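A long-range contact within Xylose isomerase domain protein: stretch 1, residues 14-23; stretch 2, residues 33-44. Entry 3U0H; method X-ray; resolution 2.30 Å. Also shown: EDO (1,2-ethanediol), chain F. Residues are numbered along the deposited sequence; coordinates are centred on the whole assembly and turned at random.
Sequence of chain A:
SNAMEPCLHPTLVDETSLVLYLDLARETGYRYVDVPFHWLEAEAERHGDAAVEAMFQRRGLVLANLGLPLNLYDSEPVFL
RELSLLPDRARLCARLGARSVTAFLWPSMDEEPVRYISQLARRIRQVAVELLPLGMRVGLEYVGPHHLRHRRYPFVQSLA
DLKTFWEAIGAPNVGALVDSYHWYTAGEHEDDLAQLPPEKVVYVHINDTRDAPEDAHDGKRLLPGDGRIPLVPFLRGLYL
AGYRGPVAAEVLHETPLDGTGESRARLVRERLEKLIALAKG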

# COMPACT_ATOMS: atom_id res chain seq x y z
N ASP A 14 -18.11 -41.57 -1.64
CA ASP A 14 -17.21 -42.32 -2.55
C ASP A 14 -17.54 -41.89 -3.95
O ASP A 14 -17.99 -42.68 -4.72
CB ASP A 14 -17.25 -43.88 -2.33
CG ASP A 14 -18.52 -44.39 -1.61
OD1 ASP A 14 -19.62 -43.78 -1.77
OD2 ASP A 14 -18.43 -45.41 -0.88
N GLU A 15 -17.40 -40.60 -4.24
CA GLU A 15 -18.14 -40.06 -5.38
C GLU A 15 -17.33 -39.05 -6.13
O GLU A 15 -16.79 -38.11 -5.57
CB GLU A 15 -19.52 -39.49 -4.98
CG GLU A 15 -20.55 -39.37 -6.13
CD GLU A 15 -20.44 -40.48 -7.19
OE1 GLU A 15 -21.17 -41.49 -7.05
OE2 GLU A 15 -19.61 -40.39 -8.16
N THR A 16 -17.25 -39.28 -7.43
CA THR A 16 -16.39 -38.52 -8.31
C THR A 16 -17.22 -37.68 -9.30
O THR A 16 -16.73 -36.63 -9.74
CB THR A 16 -15.41 -39.52 -8.99
OG1 THR A 16 -14.28 -38.85 -9.54
CG2 THR A 16 -16.15 -40.37 -10.05
N SER A 17 -18.46 -38.09 -9.63
CA SER A 17 -19.36 -37.27 -10.50
C SER A 17 -19.82 -36.01 -9.84
O SER A 17 -20.39 -36.03 -8.75
CB SER A 17 -20.64 -38.03 -10.93
OG SER A 17 -21.59 -37.16 -11.57
N LEU A 18 -19.63 -34.89 -10.51
CA LEU A 18 -20.10 -33.64 -9.95
C LEU A 18 -21.60 -33.67 -9.73
O LEU A 18 -22.08 -33.32 -8.67
CB LEU A 18 -19.76 -32.51 -10.89
CG LEU A 18 -20.16 -31.14 -10.35
CD1 LEU A 18 -19.55 -30.82 -8.98
CD2 LEU A 18 -19.74 -30.11 -11.38
N VAL A 19 -22.35 -34.05 -10.75
CA VAL A 19 -23.81 -34.07 -10.64
C VAL A 19 -24.29 -34.88 -9.44
O VAL A 19 -25.12 -34.47 -8.65
CB VAL A 19 -24.40 -34.67 -11.93
CG1 VAL A 19 -25.89 -35.01 -11.79
CG2 VAL A 19 -24.11 -33.70 -13.09
N LEU A 20 -23.71 -36.06 -9.29
CA LEU A 20 -24.18 -36.99 -8.27
C LEU A 20 -23.70 -36.53 -6.89
O LEU A 20 -24.36 -36.81 -5.89
CB LEU A 20 -23.72 -38.42 -8.57
CG LEU A 20 -24.35 -39.19 -9.77
CD1 LEU A 20 -23.74 -40.63 -9.95
CD2 LEU A 20 -25.88 -39.23 -9.65
N TYR A 21 -22.55 -35.85 -6.84
CA TYR A 21 -22.01 -35.41 -5.57
C TYR A 21 -22.98 -34.35 -5.09
O TYR A 21 -23.46 -34.40 -3.95
CB TYR A 21 -20.55 -34.94 -5.69
CG TYR A 21 -19.96 -34.27 -4.44
CD1 TYR A 21 -19.88 -34.94 -3.23
CD2 TYR A 21 -19.51 -32.95 -4.47
CE1 TYR A 21 -19.37 -34.32 -2.09
CE2 TYR A 21 -18.99 -32.32 -3.36
CZ TYR A 21 -18.93 -33.01 -2.17
OH TYR A 21 -18.42 -32.40 -1.07
N LEU A 22 -23.35 -33.43 -5.97
CA LEU A 22 -24.27 -32.37 -5.55
C LEU A 22 -25.62 -32.96 -5.14
O LEU A 22 -26.25 -32.44 -4.23
CB LEU A 22 -24.43 -31.32 -6.64
CG LEU A 22 -23.13 -30.58 -7.03
CD1 LEU A 22 -23.29 -29.68 -8.25
CD2 LEU A 22 -22.59 -29.80 -5.86
N ASP A 23 -26.04 -34.03 -5.82
CA ASP A 23 -27.30 -34.72 -5.51
C ASP A 23 -27.25 -35.34 -4.12
O ASP A 23 -28.19 -35.25 -3.35
CB ASP A 23 -27.59 -35.86 -6.52
CG ASP A 23 -28.16 -35.35 -7.87
OD1 ASP A 23 -28.57 -34.19 -7.99
OD2 ASP A 23 -28.24 -36.15 -8.82
N VAL A 33 -21.66 -26.98 0.51
CA VAL A 33 -20.78 -27.99 -0.08
C VAL A 33 -19.39 -27.44 -0.42
O VAL A 33 -19.26 -26.34 -0.95
CB VAL A 33 -21.38 -28.66 -1.31
CG1 VAL A 33 -22.51 -29.56 -0.87
CG2 VAL A 33 -21.81 -27.64 -2.34
N ASP A 34 -18.39 -28.21 -0.02
CA ASP A 34 -17.02 -28.04 -0.43
C ASP A 34 -16.86 -28.87 -1.73
O ASP A 34 -17.17 -30.08 -1.80
CB ASP A 34 -16.09 -28.53 0.67
CG ASP A 34 -14.63 -28.15 0.42
OD1 ASP A 34 -14.19 -28.23 -0.73
OD2 ASP A 34 -13.91 -27.76 1.35
N VAL A 35 -16.47 -28.18 -2.78
CA VAL A 35 -16.21 -28.77 -4.08
C VAL A 35 -14.89 -28.19 -4.55
O VAL A 35 -14.75 -27.00 -4.61
CB VAL A 35 -17.29 -28.41 -5.09
CG1 VAL A 35 -16.97 -29.03 -6.47
CG2 VAL A 35 -18.67 -28.87 -4.59
N PRO A 36 -13.90 -29.06 -4.88
CA PRO A 36 -12.68 -28.55 -5.49
C PRO A 36 -12.93 -27.82 -6.85
O PRO A 36 -13.84 -28.17 -7.64
CB PRO A 36 -11.81 -29.82 -5.66
CG PRO A 36 -12.42 -30.90 -4.84
CD PRO A 36 -13.83 -30.49 -4.52
N PHE A 37 -12.13 -26.80 -7.12
CA PHE A 37 -12.38 -25.92 -8.27
C PHE A 37 -12.29 -26.65 -9.65
O PHE A 37 -13.06 -26.32 -10.59
CB PHE A 37 -11.42 -24.69 -8.26
CG PHE A 37 -11.62 -23.77 -9.46
CD1 PHE A 37 -12.75 -22.97 -9.55
CD2 PHE A 37 -10.76 -23.80 -10.54
CE1 PHE A 37 -12.97 -22.18 -10.63
CE2 PHE A 37 -10.97 -23.00 -11.65
CZ PHE A 37 -12.08 -22.18 -11.69
N HIS A 38 -11.33 -27.58 -9.78
CA HIS A 38 -11.23 -28.42 -11.00
C HIS A 38 -12.53 -29.07 -11.31
O HIS A 38 -12.86 -29.24 -12.50
CB HIS A 38 -10.13 -29.49 -10.88
CG HIS A 38 -8.75 -29.01 -11.25
ND1 HIS A 38 -8.52 -27.83 -11.93
CD2 HIS A 38 -7.49 -29.61 -11.06
CE1 HIS A 38 -7.18 -27.70 -12.15
NE2 HIS A 38 -6.55 -28.79 -11.62
N TRP A 39 -13.32 -29.41 -10.30
CA TRP A 39 -14.59 -30.04 -10.63
C TRP A 39 -15.48 -29.04 -11.28
O TRP A 39 -16.10 -29.30 -12.32
CB TRP A 39 -15.29 -30.53 -9.41
CG TRP A 39 -14.66 -31.63 -8.62
CD1 TRP A 39 -13.28 -31.84 -8.29
CD2 TRP A 39 -15.41 -32.71 -7.96
NE1 TRP A 39 -13.14 -32.94 -7.48
CE2 TRP A 39 -14.41 -33.52 -7.24
CE3 TRP A 39 -16.74 -33.06 -7.89
CZ2 TRP A 39 -14.79 -34.62 -6.49
CZ3 TRP A 39 -17.11 -34.18 -7.15
CH2 TRP A 39 -16.16 -34.94 -6.46
N LEU A 40 -15.55 -27.86 -10.67
CA LEU A 40 -16.41 -26.81 -11.19
C LEU A 40 -15.93 -26.31 -12.58
O LEU A 40 -16.74 -26.02 -13.45
CB LEU A 40 -16.46 -25.65 -10.19
CG LEU A 40 -16.92 -25.94 -8.76
CD1 LEU A 40 -16.70 -24.71 -7.90
CD2 LEU A 40 -18.37 -26.40 -8.75
N GLU A 41 -14.62 -26.19 -12.74
CA GLU A 41 -13.98 -25.79 -14.01
C GLU A 41 -14.27 -26.76 -15.16
O GLU A 41 -14.49 -26.31 -16.29
CB GLU A 41 -12.48 -25.75 -13.82
CG GLU A 41 -11.75 -25.06 -14.94
CD GLU A 41 -10.27 -24.92 -14.64
OE1 GLU A 41 -9.57 -25.96 -14.42
OE2 GLU A 41 -9.80 -23.77 -14.64
N ALA A 42 -14.23 -28.07 -14.88
CA ALA A 42 -14.56 -29.13 -15.86
C ALA A 42 -15.97 -28.94 -16.37
O ALA A 42 -16.19 -28.95 -17.57
CB ALA A 42 -14.42 -30.52 -15.22
N GLU A 43 -16.90 -28.69 -15.47
CA GLU A 43 -18.28 -28.33 -15.87
C GLU A 43 -18.38 -26.97 -16.60
O GLU A 43 -18.99 -26.89 -17.67
CB GLU A 43 -19.20 -28.29 -14.67
CG GLU A 43 -20.66 -28.28 -15.05
CD GLU A 43 -21.20 -29.66 -15.44
OE1 GLU A 43 -20.65 -30.70 -14.99
OE2 GLU A 43 -22.19 -29.67 -16.20
N ALA A 44 -17.77 -25.93 -16.05
CA ALA A 44 -17.85 -24.62 -16.69
C ALA A 44 -17.43 -24.74 -18.16
O ALA A 44 -18.10 -24.23 -19.05
CB ALA A 44 -17.01 -23.58 -15.94
C1 EDO F . -10.92 -28.21 -1.64
O1 EDO F . -11.84 -29.34 -1.50
C2 EDO F . -11.61 -26.84 -1.55
O2 EDO F . -12.12 -26.52 -0.23

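The six-membered ring of Trp39 lies against the main chain that leads into the first helix, meeting three successive carbonyl oxygens: Glu15 O is 3.4 Å from Trp39 CH2, at the ring edge; Thr16 O is 3.6 Å from Trp39 CZ3, over one face; Ser17 O is 4.1 Å from Trp39 CZ3. The edge approach suits an aromatic ring, whose C–H rim carries slight positive charge. Trp39 points toward stretch 1 with chi1 in the m well and has the largest area covered in the contact, 113 of the 492 Å² buried on both sides together.

The turn that receives the indole is braced from within. Glu15 folds its carboxylate back so that OE2 accepts from Thr16 N (2.7 Å) and Ser17 N (3.0 Å), while Ser17 OG caps the helix through a weak bond from Leu20 N (3.3 Å). Thr16 and Ser17 direct their CB atoms away from stretch 2, so it is their carbonyls that meet the tryptophan.

The one hydrogen bond between the stretches runs from Tyr21 OH to Asp34 O, 2.7 Å. Tyr21 points toward stretch 2 in the t rotamer and is long enough to bring its hydroxyl to that main-chain oxygen, giving a buried polar group a partner at the end of an otherwise apolar ring. At the ring edge, Tyr21 CE2 packs on Val35 CG2 at 3.7 Å. Separately, Tyr21 CD2 lies 3.8 Å from Trp39 CZ3, an oblique approach. The two aromatic rings meet obliquely, with centroids 5.4 Å apart and planes at 61°.

Leucines and valines complete the apolar packing. Leu18 leaves its backbone sideways, but its end comes nearer: Leu18 CD1 sits 3.8 Å from Trp39 CE3 and 4.0 Å from Val35 CG1, while Leu18 CD2 reaches within 3.8 Å of Glu43 OE1, beside a carboxylate whose OE2 is bonded elsewhere in the structure. One turn on, Leu22 CD2 is 4.2 Å from both Val33 CG2 and Val35 CG2. These branched side chains fill space without needing polar partners.

The helix axes come no closer than 11.5 Å and their directions differ by 122°, so side chains, the indole above all, bridge the gap. Asp34 turns its CB away from stretch 1, offering its carbonyl to Tyr21 while its carboxylate meets 1,2-ethanediol, probably from the crystallisation liquor; EDO O1 donates to Asp34 OD1 at 2.7 Å.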